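Local structure of acetyl-CoA acetyltransferase (Mycobacterium smegmatis, 4EGV) at residues M40-L45 and F140-T145; L197-R202 and D257-L262; V269-A274 and S384-A389; G298-K303 and D430-L435; V320-E325 and Y415-Y420. The protein is a monomeric thiolase-like protein of type 1 that may act as an acyltransferase. One frame throughout, in Å; residues are numbered along the deposited sequence.

Overall arrangement
From the N terminus, contact 1 closes first, bringing the start of helix 42-56 onto strand 136-143. Contact 2 follows in series; it joins helix 191-206 to the turn at 257-259 and stands apart, its centre about 31 Å from that of contact 1. Strand 271-279 then opens contact 3, which closes only at helix 383-397. Contacts 4 and 5 open before it closes and close after it, so both cross it. Contact 5 (320-325 with 415-420) opens and closes within the span of contact 4 (298-303 with 430-435). Contacts 1, 3, 4 and 5 all reach the large mixed sheet: 1 and 3 through neighbouring strands 136-143 and 271-279, 4 and 5 through neighbouring strands 294-303 and 414-421.

Contact 1 of 5, residues M40-L45 and F140-T145; sequences MSSVEL and FGSENT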
# COMPACT_ATOMS: atom_id res chain seq x y z
N MSE A 40 -18.71 -15.37 -8.62
CA MSE A 40 -19.10 -14.04 -9.09
C MSE A 40 -18.08 -13.27 -9.92
O MSE A 40 -16.90 -13.38 -9.75
CB MSE A 40 -19.48 -13.19 -7.90
CG MSE A 40 -20.90 -13.31 -7.41
SE MSE A 40 -21.12 -12.16 -5.92
CE MSE A 40 -22.53 -13.00 -5.13
N SER A 41 -18.56 -12.47 -10.83
CA SER A 41 -17.69 -11.71 -11.68
C SER A 41 -17.19 -10.55 -10.89
O SER A 41 -17.69 -10.25 -9.84
CB SER A 41 -18.42 -11.27 -12.93
OG SER A 41 -19.17 -10.14 -12.70
N SER A 42 -16.17 -9.88 -11.38
CA SER A 42 -15.65 -8.76 -10.62
C SER A 42 -16.68 -7.58 -10.56
O SER A 42 -16.76 -6.91 -9.54
CB SER A 42 -14.21 -8.38 -11.04
OG SER A 42 -14.14 -7.40 -12.06
N VAL A 43 -17.48 -7.39 -11.63
CA VAL A 43 -18.60 -6.44 -11.64
C VAL A 43 -19.56 -6.82 -10.53
O VAL A 43 -19.90 -5.99 -9.71
CB VAL A 43 -19.30 -6.35 -13.03
CG1 VAL A 43 -20.72 -5.82 -12.94
CG2 VAL A 43 -18.48 -5.50 -13.98
N GLU A 44 -19.94 -8.08 -10.47
CA GLU A 44 -20.93 -8.54 -9.47
C GLU A 44 -20.48 -8.25 -8.01
O GLU A 44 -21.28 -7.87 -7.16
CB GLU A 44 -21.34 -10.04 -9.69
CG GLU A 44 -22.26 -10.34 -10.95
CD GLU A 44 -22.49 -11.89 -11.27
OE1 GLU A 44 -21.52 -12.68 -11.44
OE2 GLU A 44 -23.66 -12.32 -11.36
N LEU A 45 -19.19 -8.43 -7.76
CA LEU A 45 -18.60 -8.21 -6.44
C LEU A 45 -18.55 -6.74 -5.98
O LEU A 45 -18.77 -6.41 -4.81
CB LEU A 45 -17.19 -8.78 -6.40
CG LEU A 45 -16.99 -10.31 -6.42
CD1 LEU A 45 -15.56 -10.70 -6.76
CD2 LEU A 45 -17.48 -11.02 -5.17
N PHE A 140 -15.35 2.33 -5.91
CA PHE A 140 -15.47 0.90 -5.67
C PHE A 140 -14.31 0.16 -6.32
O PHE A 140 -13.59 0.72 -7.14
CB PHE A 140 -16.83 0.34 -6.13
CG PHE A 140 -17.23 0.79 -7.50
CD1 PHE A 140 -16.61 0.28 -8.64
CD2 PHE A 140 -18.20 1.77 -7.65
CE1 PHE A 140 -16.96 0.72 -9.91
CE2 PHE A 140 -18.56 2.24 -8.96
CZ PHE A 140 -17.92 1.70 -10.07
N GLY A 141 -14.11 -1.09 -5.91
CA GLY A 141 -13.08 -1.92 -6.50
C GLY A 141 -13.36 -3.34 -6.13
O GLY A 141 -14.17 -3.56 -5.28
N SER A 142 -12.69 -4.31 -6.75
CA SER A 142 -12.95 -5.74 -6.50
C SER A 142 -11.88 -6.63 -7.09
O SER A 142 -11.08 -6.20 -7.91
CB SER A 142 -14.33 -6.20 -7.01
OG SER A 142 -14.52 -5.90 -8.38
N GLU A 143 -11.85 -7.89 -6.66
CA GLU A 143 -10.99 -8.87 -7.27
C GLU A 143 -11.58 -10.25 -7.22
O GLU A 143 -12.39 -10.55 -6.37
CB GLU A 143 -9.59 -8.87 -6.69
CG GLU A 143 -9.46 -8.43 -5.27
CD GLU A 143 -7.98 -8.21 -4.86
OE1 GLU A 143 -7.57 -7.03 -4.55
OE2 GLU A 143 -7.25 -9.25 -4.89
N ASN A 144 -11.12 -11.06 -8.18
CA ASN A 144 -11.57 -12.41 -8.51
C ASN A 144 -10.56 -13.52 -8.14
O ASN A 144 -9.36 -13.25 -7.98
CB ASN A 144 -11.72 -12.43 -10.03
CG ASN A 144 -13.11 -12.60 -10.45
OD1 ASN A 144 -13.91 -13.17 -9.73
ND2 ASN A 144 -13.41 -12.14 -11.66
N THR A 145 -11.02 -14.78 -8.04
CA THR A 145 -10.06 -15.92 -8.07
C THR A 145 -9.48 -16.08 -9.49
O THR A 145 -8.37 -16.56 -9.65
CB THR A 145 -10.65 -17.30 -7.58
OG1 THR A 145 -11.88 -17.56 -8.25
CG2 THR A 145 -10.88 -17.34 -6.06
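S142, near the end of strand 136-143, makes the hydrogen bond of this contact with the first turn of helix 42-56. Its CB rests against L45 CB at 3.9 Å. OG then stands between the backbone N and the carbonyl carbon (chi1 54°), and from there it donates to the helix carbonyl, S142 OG to S42 O at 2.7 Å. The hydroxyl approaches from above the carbonyl plane, 41° out of it, not along a lone pair. Beside this bond the S42 CB lies 3.6 Å from S142 OG, so the hydroxyl is flanked by the residue whose carbonyl it meets. L45 extends the apolar side, its CD1 branch lying along the E143 backbone, while the amide tip of N144 comes up to the turn entering the helix. That turn is a capping box: E44 N donates to S41 OG at 3.1 Å, and S41 N donates to E44 OE1 at 3.0 Å. E143 points to the other side of the strand, where OE2 accepts from L379 N. With S41 N and E44 N satisfied by the box, the helix start is fixed internally, and the S142 hydroxyl ties it to the strand.

Contact 2 of 5, residues L197-R202 and D257-L262; sequences LLENAR and DPYPRL
E199 crosses the tip of Y259 at about a right angle, its CB and CG passing beside the phenol oxygen and its CG meeting the P258 CG at 4.0 Å. The chain leaves with CG anti to the backbone N (chi1 -155°), then bends at chi2, which swings the carboxylate back to the phenol. Y259 OH donates to E199 OE2 at 2.7 Å, and OE2 receives it on its anti lone pair, at the ring edge and with the carboxylate plane turned 87° from the ring. E199 OE1 is hydrogen-bonded to Y213 OH, so both oxygens of the buried carboxylate are held; phenol donors on both would favour the ionised form. P258 follows a cis peptide bond, and its CD sits 3.8 Å above the plane of the Y259 ring, over the centre. All of this belongs to the long insertion between strands 136-143 and 271-279, where thiolases carry their loop domain; helix 191-206 here meets the turn joining the short strands 254-256 and 259-260. N200 reaches tip to tip toward P258, with N200 OD1 3.9 Å from P258 CG. Its ND2 is hydrogen-bonded to Y460 O and neighbours D257 OD2 at 3.6 Å, while D257 OD1 bonds to Y464 OH. Strand 453-463, in the region of the additional C-terminal domain, pairs its V462 with D257 and packs T459 on N200.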
# COMPACT_ATOMS: atom_id res chain seq x y z
N LEU A 197 14.82 -6.54 -2.24
CA LEU A 197 15.97 -5.64 -2.33
C LEU A 197 15.89 -4.47 -1.32
O LEU A 197 16.88 -4.05 -0.73
CB LEU A 197 16.12 -5.10 -3.75
CG LEU A 197 16.65 -6.07 -4.80
CD1 LEU A 197 16.22 -5.76 -6.20
CD2 LEU A 197 18.12 -6.27 -4.69
N LEU A 198 14.69 -3.94 -1.14
CA LEU A 198 14.44 -2.82 -0.25
C LEU A 198 14.58 -3.23 1.17
O LEU A 198 15.08 -2.52 1.97
CB LEU A 198 13.02 -2.28 -0.45
CG LEU A 198 12.71 -1.13 -1.40
CD1 LEU A 198 13.37 -1.28 -2.69
CD2 LEU A 198 11.28 -0.95 -1.58
N GLU A 199 14.05 -4.38 1.47
CA GLU A 199 14.15 -5.00 2.74
C GLU A 199 15.55 -5.38 3.14
O GLU A 199 15.86 -5.27 4.26
CB GLU A 199 13.23 -6.18 2.75
CG GLU A 199 12.75 -6.58 4.07
CD GLU A 199 11.45 -5.97 4.48
OE1 GLU A 199 11.43 -5.34 5.52
OE2 GLU A 199 10.45 -6.15 3.82
N ASN A 200 16.41 -5.80 2.22
CA ASN A 200 17.78 -6.10 2.53
C ASN A 200 18.63 -4.85 2.59
O ASN A 200 19.60 -4.80 3.27
CB ASN A 200 18.34 -7.10 1.54
CG ASN A 200 17.96 -8.48 1.85
OD1 ASN A 200 17.81 -8.83 2.97
ND2 ASN A 200 17.81 -9.27 0.86
N ALA A 201 18.20 -3.83 1.91
CA ALA A 201 18.81 -2.50 2.04
C ALA A 201 18.57 -1.82 3.41
O ALA A 201 19.42 -1.08 3.90
CB ALA A 201 18.40 -1.60 0.89
N ARG A 202 17.41 -2.09 4.02
CA ARG A 202 17.07 -1.56 5.33
C ARG A 202 17.82 -2.34 6.40
O ARG A 202 18.21 -1.81 7.44
CB ARG A 202 15.57 -1.65 5.57
CG ARG A 202 15.09 -1.07 6.86
CD ARG A 202 13.62 -1.25 7.08
NE ARG A 202 13.27 -0.85 8.43
CZ ARG A 202 13.24 -1.68 9.48
NH1 ARG A 202 13.51 -2.96 9.31
NH2 ARG A 202 12.93 -1.22 10.70
N ASP A 257 14.39 -13.95 -1.10
CA ASP A 257 15.10 -13.44 0.05
C ASP A 257 14.67 -12.02 0.35
O ASP A 257 14.74 -11.16 -0.51
CB ASP A 257 16.62 -13.50 -0.13
CG ASP A 257 17.37 -13.73 1.19
OD1 ASP A 257 17.53 -14.91 1.59
OD2 ASP A 257 17.81 -12.74 1.84
N PRO A 258 14.28 -11.75 1.61
CA PRO A 258 14.48 -12.55 2.80
C PRO A 258 13.25 -13.24 3.34
O PRO A 258 13.27 -13.67 4.51
CB PRO A 258 14.93 -11.50 3.82
CG PRO A 258 14.21 -10.29 3.43
CD PRO A 258 13.84 -10.40 1.95
N TYR A 259 12.20 -13.36 2.52
CA TYR A 259 10.88 -13.84 2.99
C TYR A 259 10.59 -15.33 2.87
O TYR A 259 10.74 -15.92 1.80
CB TYR A 259 9.75 -13.14 2.28
CG TYR A 259 9.90 -11.67 2.10
CD1 TYR A 259 9.75 -10.79 3.18
CD2 TYR A 259 10.16 -11.14 0.82
CE1 TYR A 259 9.87 -9.42 3.01
CE2 TYR A 259 10.30 -9.78 0.64
CZ TYR A 259 10.15 -8.93 1.74
OH TYR A 259 10.26 -7.59 1.54
N PRO A 260 10.16 -15.92 3.99
CA PRO A 260 9.57 -17.26 3.99
C PRO A 260 8.15 -17.21 3.48
O PRO A 260 7.49 -16.19 3.60
CB PRO A 260 9.59 -17.68 5.45
CG PRO A 260 10.10 -16.51 6.23
CD PRO A 260 10.29 -15.35 5.35
N ARG A 261 7.70 -18.31 2.90
CA ARG A 261 6.36 -18.41 2.33
C ARG A 261 5.21 -17.86 3.16
O ARG A 261 4.37 -17.23 2.60
CB ARG A 261 6.04 -19.84 1.94
CG ARG A 261 5.08 -19.94 0.79
CD ARG A 261 4.56 -21.35 0.60
NE ARG A 261 3.12 -21.41 0.75
CZ ARG A 261 2.43 -21.76 1.84
NH1 ARG A 261 3.02 -22.13 2.98
NH2 ARG A 261 1.11 -21.74 1.79
N LEU A 262 5.13 -18.11 4.47
CA LEU A 262 3.94 -17.71 5.25
C LEU A 262 3.79 -16.21 5.39
O LEU A 262 2.74 -15.71 5.74
CB LEU A 262 3.89 -18.36 6.62
CG LEU A 262 3.61 -19.85 6.63
CD1 LEU A 262 3.47 -20.31 8.04
CD2 LEU A 262 2.35 -20.19 5.84

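Contact 3 of 5, residues V269-A274 and S384-A389; sequences VNQGAA and SMHGIA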
# COMPACT_ATOMS: atom_id res chain seq x y z
N VAL A 269 -8.72 -14.48 -3.59
CA VAL A 269 -10.05 -14.20 -2.96
C VAL A 269 -11.12 -13.61 -3.90
O VAL A 269 -10.80 -13.10 -4.96
CB VAL A 269 -9.92 -13.08 -1.87
CG1 VAL A 269 -9.14 -13.55 -0.63
CG2 VAL A 269 -9.29 -11.83 -2.47
N ASN A 270 -12.35 -13.59 -3.43
CA ASN A 270 -13.42 -12.83 -4.00
C ASN A 270 -13.83 -11.76 -2.99
O ASN A 270 -14.38 -12.08 -1.99
CB ASN A 270 -14.59 -13.75 -4.34
CG ASN A 270 -14.35 -14.64 -5.56
OD1 ASN A 270 -15.02 -14.52 -6.55
ND2 ASN A 270 -13.45 -15.55 -5.45
N GLN A 271 -13.58 -10.49 -3.29
CA GLN A 271 -13.96 -9.41 -2.39
C GLN A 271 -14.17 -8.07 -3.08
O GLN A 271 -13.44 -7.71 -4.00
CB GLN A 271 -12.93 -9.27 -1.27
CG GLN A 271 -11.49 -9.45 -1.72
CD GLN A 271 -10.49 -9.11 -0.63
OE1 GLN A 271 -9.70 -8.17 -0.77
NE2 GLN A 271 -10.51 -9.88 0.45
N GLY A 272 -15.18 -7.32 -2.63
CA GLY A 272 -15.44 -5.99 -3.12
C GLY A 272 -15.51 -5.00 -2.00
O GLY A 272 -15.83 -5.35 -0.88
N ALA A 273 -15.18 -3.75 -2.30
CA ALA A 273 -15.34 -2.66 -1.36
C ALA A 273 -15.86 -1.40 -2.10
O ALA A 273 -15.53 -1.21 -3.24
CB ALA A 273 -14.03 -2.42 -0.63
N ALA A 274 -16.68 -0.58 -1.45
CA ALA A 274 -17.19 0.66 -2.02
C ALA A 274 -17.24 1.77 -0.98
O ALA A 274 -17.47 1.52 0.19
CB ALA A 274 -18.53 0.44 -2.62
N SER A 384 -6.57 -1.12 0.31
CA SER A 384 -6.83 0.06 1.14
C SER A 384 -8.27 0.53 1.16
O SER A 384 -8.63 1.39 1.94
CB SER A 384 -5.90 1.24 0.80
OG SER A 384 -4.69 1.19 1.53
N MSE A 385 -9.13 0.01 0.33
CA MSE A 385 -10.49 0.46 0.41
C MSE A 385 -11.24 -0.24 1.52
O MSE A 385 -12.21 0.30 2.05
CB MSE A 385 -11.19 0.19 -0.88
CG MSE A 385 -12.50 0.85 -0.92
SE MSE A 385 -12.79 1.25 -2.69
CE MSE A 385 -12.83 -0.49 -3.48
N HIS A 386 -10.81 -1.45 1.82
CA HIS A 386 -11.21 -2.16 3.01
C HIS A 386 -10.72 -1.46 4.31
O HIS A 386 -11.44 -1.39 5.29
CB HIS A 386 -10.70 -3.60 2.89
CG HIS A 386 -11.37 -4.37 1.80
ND1 HIS A 386 -12.63 -4.90 1.93
CD2 HIS A 386 -10.97 -4.65 0.53
CE1 HIS A 386 -12.98 -5.50 0.81
NE2 HIS A 386 -11.98 -5.36 -0.05
N GLY A 387 -9.48 -0.97 4.28
CA GLY A 387 -8.90 -0.11 5.28
C GLY A 387 -9.73 1.12 5.59
O GLY A 387 -10.07 1.37 6.74
N ILE A 388 -10.06 1.87 4.55
CA ILE A 388 -10.94 3.01 4.65
C ILE A 388 -12.31 2.65 5.22
O ILE A 388 -12.84 3.37 6.08
CB ILE A 388 -11.08 3.76 3.30
CG1 ILE A 388 -9.70 4.23 2.84
CG2 ILE A 388 -12.03 4.92 3.40
CD1 ILE A 388 -9.62 4.82 1.43
N ALA A 389 -12.89 1.56 4.76
CA ALA A 389 -14.17 1.14 5.29
C ALA A 389 -14.07 0.83 6.79
O ALA A 389 -14.88 1.30 7.54
CB ALA A 389 -14.76 -0.01 4.50
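This is a buried strand-to-helix packing contact between strand 271-279 of the N-terminal half of the sheet and the first turns of helix 383-397. The axes of the two short segments pass 7.8 Å apart at 53°. A273 is its centre: its methyl points at the helix and fits between M385 and H386. Over the imidazole, A273 CB lies 3.6 Å from the centroid of the H386 ring and only 15° off the ring normal, a CH-pi contact with the methyl over the face and shifted toward the rim. The same methyl also meets the M385 chain, A273 CB to M385 CG at 3.6 Å. M385, a selenomethionine, leaves with CG anti to the backbone N and then bends at chi2 and chi3, which turns the chain back over A273; it also touches I139 and P118. H386 has CG anti to the carbonyl carbon, and this leans the ring back along the strand toward G272 and Q271. Q271 OE1 stands 3.7 Å from H386 NE2, the amide and imidazole planes 49° apart. The ring's polar partner is elsewhere: ND1 is hydrogen-bonded to Q27 NE2, and the ring of F376 meets it obliquely. Further along the helix, A389 packs on V25 and Q27, and I388 on I22. With helix 117-130 alongside, helix 383-397 belongs to the middle helical layer of the five-layered alpha-beta-alpha-beta-alpha thiolase fold, packed between sheet halves.

Contact 4 of 5, residues G298-K303 and D430-L435; sequences GHADMK and DNSAQL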
# COMPACT_ATOMS: atom_id res chain seq x y z
N GLY A 298 -7.35 14.81 7.17
CA GLY A 298 -6.04 14.98 6.58
C GLY A 298 -5.80 14.12 5.38
O GLY A 298 -6.41 13.09 5.20
N HIS A 299 -4.88 14.57 4.55
CA HIS A 299 -4.57 13.84 3.34
C HIS A 299 -3.25 14.31 2.79
O HIS A 299 -2.88 15.43 3.04
CB HIS A 299 -5.67 14.04 2.32
CG HIS A 299 -6.31 15.40 2.38
ND1 HIS A 299 -5.90 16.46 1.61
CD2 HIS A 299 -7.34 15.86 3.12
CE1 HIS A 299 -6.64 17.51 1.88
NE2 HIS A 299 -7.52 17.18 2.80
N ALA A 300 -2.54 13.43 2.10
CA ALA A 300 -1.39 13.78 1.26
C ALA A 300 -1.13 12.65 0.25
O ALA A 300 -1.48 11.52 0.50
CB ALA A 300 -0.17 14.09 2.08
N ASP A 301 -0.56 13.00 -0.90
CA ASP A 301 -0.14 12.03 -1.90
C ASP A 301 1.33 12.29 -2.30
O ASP A 301 1.67 13.35 -2.81
CB ASP A 301 -1.06 12.06 -3.15
CG ASP A 301 -2.58 12.02 -2.82
OD1 ASP A 301 -3.08 11.04 -2.22
OD2 ASP A 301 -3.29 12.97 -3.20
N MSE A 302 2.19 11.31 -2.07
CA MSE A 302 3.58 11.43 -2.44
C MSE A 302 4.06 10.38 -3.41
O MSE A 302 3.41 9.37 -3.59
CB MSE A 302 4.45 11.46 -1.19
CG MSE A 302 4.27 12.73 -0.33
SE MSE A 302 4.80 14.42 -1.19
CE MSE A 302 6.69 14.03 -1.59
N LYS A 303 5.20 10.62 -4.04
CA LYS A 303 5.77 9.73 -5.04
C LYS A 303 7.29 9.70 -4.98
O LYS A 303 7.90 10.74 -4.86
CB LYS A 303 5.31 10.17 -6.43
CG LYS A 303 5.97 9.41 -7.58
CD LYS A 303 5.64 10.04 -8.93
CE LYS A 303 4.10 9.98 -9.12
NZ LYS A 303 3.49 11.08 -9.92
N ASP A 430 -4.20 20.44 0.81
CA ASP A 430 -2.85 20.00 1.16
C ASP A 430 -1.73 20.53 0.23
O ASP A 430 -1.95 20.96 -0.90
CB ASP A 430 -2.78 18.45 1.37
CG ASP A 430 -2.84 17.64 0.06
OD1 ASP A 430 -1.96 17.81 -0.79
OD2 ASP A 430 -3.76 16.79 -0.09
N ASN A 431 -0.52 20.46 0.77
CA ASN A 431 0.68 20.97 0.17
C ASN A 431 1.54 19.94 -0.58
O ASN A 431 2.75 20.08 -0.67
CB ASN A 431 1.51 21.62 1.27
CG ASN A 431 2.32 22.76 0.77
OD1 ASN A 431 1.84 23.59 -0.00
ND2 ASN A 431 3.58 22.81 1.19
N SER A 432 0.91 18.92 -1.15
CA SER A 432 1.62 17.83 -1.78
C SER A 432 2.42 18.27 -2.98
O SER A 432 3.53 17.83 -3.16
CB SER A 432 0.65 16.74 -2.20
OG SER A 432 0.20 16.06 -1.07
N ALA A 433 1.84 19.14 -3.79
CA ALA A 433 2.47 19.59 -5.03
C ALA A 433 3.85 20.24 -4.80
O ALA A 433 4.82 19.92 -5.46
CB ALA A 433 1.52 20.51 -5.78
N GLN A 434 3.90 21.15 -3.84
CA GLN A 434 5.13 21.83 -3.44
C GLN A 434 6.10 20.90 -2.66
O GLN A 434 7.30 20.99 -2.84
CB GLN A 434 4.79 23.14 -2.66
CG GLN A 434 5.97 23.97 -2.07
CD GLN A 434 6.96 24.54 -3.13
OE1 GLN A 434 6.57 24.93 -4.22
NE2 GLN A 434 8.25 24.60 -2.77
N LEU A 435 5.58 20.00 -1.83
CA LEU A 435 6.40 18.94 -1.20
C LEU A 435 6.99 17.90 -2.17
O LEU A 435 8.07 17.39 -1.93
CB LEU A 435 5.61 18.22 -0.11
CG LEU A 435 5.45 19.02 1.18
CD1 LEU A 435 4.44 18.47 2.16
CD2 LEU A 435 6.71 19.51 1.84
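The H299 imidazole stacks on the ring of W427, and at its edge it meets D430 OD2. That edge bond is nearly straight: H299 ND1 donates to D430 OD2 at 2.8 Å (N-H...O angle 166°), and the acceptor lies in the ring plane. The carboxylate is turned 61° from the imidazole, and OD2 offers its anti lone pair. On the other oxygen, D430 OD1 accepts from S432 N at 3.1 Å, closing an Asx turn ahead of helix 432-440, and from S432 OG at 2.8 Å, the hydroxyl coming from above the carboxylate plane. S432 OG in turn accepts from the strand backbone, D301 N at 3.2 Å (N-H...O angle 167°). D301 itself bonds through OD1 to S416 OG. Farther along, M302, a selenomethionine, crosses L435 at about a right angle with M302 SE 4.0 Å from L435 CB. D430 thus takes three N-H or O-H donors on two oxygens, which would favour its ionised form and a proton on H299 ND1; D301 OD2, 4.9 Å from D430 OD2, may oppose this. The serine hydroxyl, donor one way and acceptor the other, couples this carboxylate to strand 294-303.

Contact 5 of 5, residues V320-E325 and Y415-Y420; sequences VTAVNE and YSVGIY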
# COMPACT_ATOMS: atom_id res chain seq x y z
N VAL A 320 6.91 9.02 4.42
CA VAL A 320 6.91 9.61 5.73
C VAL A 320 6.42 11.04 5.63
O VAL A 320 5.63 11.49 6.43
CB VAL A 320 8.34 9.58 6.30
CG1 VAL A 320 8.40 10.23 7.69
CG2 VAL A 320 8.89 8.16 6.30
N THR A 321 6.90 11.75 4.61
CA THR A 321 6.48 13.09 4.33
C THR A 321 4.97 13.17 4.12
O THR A 321 4.33 14.10 4.62
CB THR A 321 7.21 13.65 3.10
OG1 THR A 321 8.61 13.52 3.31
CG2 THR A 321 6.90 15.15 2.88
N ALA A 322 4.41 12.20 3.41
CA ALA A 322 2.97 12.12 3.19
C ALA A 322 2.25 11.97 4.49
O ALA A 322 1.28 12.66 4.72
CB ALA A 322 2.59 10.98 2.23
N VAL A 323 2.73 11.07 5.34
CA VAL A 323 2.16 10.89 6.67
C VAL A 323 2.20 12.17 7.49
O VAL A 323 1.21 12.55 8.07
CB VAL A 323 2.85 9.75 7.43
CG1 VAL A 323 2.53 9.81 8.91
CG2 VAL A 323 2.42 8.40 6.86
N ASN A 324 3.34 12.85 7.51
CA ASN A 324 3.49 14.06 8.29
C ASN A 324 2.67 15.24 7.79
O ASN A 324 2.14 15.98 8.60
CB ASN A 324 4.95 14.45 8.42
CG ASN A 324 5.67 13.67 9.51
OD1 ASN A 324 5.05 13.24 10.48
ND2 ASN A 324 6.98 13.46 9.33
N GLU A 325 2.57 15.39 6.48
CA GLU A 325 1.73 16.42 5.86
C GLU A 325 0.22 16.17 6.11
O GLU A 325 -0.54 17.11 6.35
CB GLU A 325 2.05 16.54 4.37
CG GLU A 325 1.07 17.36 3.52
CD GLU A 325 1.07 18.85 3.84
OE1 GLU A 325 1.97 19.32 4.55
OE2 GLU A 325 0.17 19.56 3.38
N TYR A 415 2.62 6.73 -2.11
CA TYR A 415 1.96 6.69 -0.83
C TYR A 415 0.91 7.78 -0.64
O TYR A 415 1.12 8.94 -0.93
CB TYR A 415 3.00 6.73 0.26
CG TYR A 415 2.61 5.93 1.44
CD1 TYR A 415 2.86 4.56 1.47
CD2 TYR A 415 2.03 6.55 2.56
CE1 TYR A 415 2.54 3.78 2.60
CE2 TYR A 415 1.70 5.79 3.69
CZ TYR A 415 1.96 4.39 3.71
OH TYR A 415 1.64 3.64 4.81
N SER A 416 -0.26 7.37 -0.17
CA SER A 416 -1.42 8.22 -0.02
C SER A 416 -1.99 7.98 1.32
O SER A 416 -2.17 6.86 1.75
CB SER A 416 -2.48 7.93 -1.08
OG SER A 416 -2.13 8.50 -2.30
N VAL A 417 -2.24 9.07 2.01
CA VAL A 417 -2.67 9.01 3.38
C VAL A 417 -3.99 9.73 3.52
O VAL A 417 -4.20 10.74 2.92
CB VAL A 417 -1.58 9.57 4.39
CG1 VAL A 417 -2.02 9.38 5.81
CG2 VAL A 417 -0.24 8.92 4.16
N GLY A 418 -4.89 9.15 4.29
CA GLY A 418 -6.09 9.81 4.72
C GLY A 418 -6.27 9.67 6.23
O GLY A 418 -5.97 8.65 6.83
N ILE A 419 -6.75 10.74 6.85
CA ILE A 419 -7.08 10.73 8.25
C ILE A 419 -8.54 11.07 8.34
O ILE A 419 -8.97 12.03 7.76
CB ILE A 419 -6.22 11.73 9.07
CG1 ILE A 419 -4.72 11.40 8.90
CG2 ILE A 419 -6.65 11.70 10.52
CD1 ILE A 419 -3.76 12.22 9.70
N TYR A 420 -9.27 10.24 9.07
CA TYR A 420 -10.72 10.30 9.21
C TYR A 420 -11.17 10.55 10.67
O TYR A 420 -10.51 10.13 11.61
CB TYR A 420 -11.30 8.98 8.71
CG TYR A 420 -10.93 8.69 7.29
CD1 TYR A 420 -11.70 9.17 6.26
CD2 TYR A 420 -9.81 7.95 6.96
CE1 TYR A 420 -11.36 8.93 4.94
CE2 TYR A 420 -9.48 7.72 5.67
CZ TYR A 420 -10.25 8.22 4.66
OH TYR A 420 -9.97 7.98 3.34
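V417 presents its CG2 methyl as the bump that enters the shallow hollow between A322 and V323 on helix 317-330. It touches both walls: V417 CG2 is 4.0 Å from A322 CB and 3.8 Å from V323 CG2, and it also abuts the V323 backbone N at 3.9 Å. CG2 gets there by standing anti to its own carbonyl carbon, beside the backbone N, while CG1 is anti to the N (chi1 -175°). The fit is returned from the helix. V323 holds its CG2 in the same relation to its backbone and lowers this methyl into the groove between V417 and the Y415 ring, with V323 CG2 4.2 Å from Y415 CE2. V323 and Y415 lie side by side and point the same way, whereas V323 and V417 cross obliquely. A322, with just a methyl, sits against the Y415 backbone and ring edge: its CB is 4.0 Å from Y415 O and 4.5 Å from Y415 CD2. M302 also packs on it. Y415, V417 and I419, every second residue, turn toward the helix side of strand 414-421, and the next helix turn continues the match, A326 on V417 and L327 on I419. The axes of the two segments run nearly parallel, 7.8 Å apart at closest approach and 20° askew. An outer helix laid lengthwise on the C-terminal half of the mixed sheet in this way is typical of the layered thiolase fold.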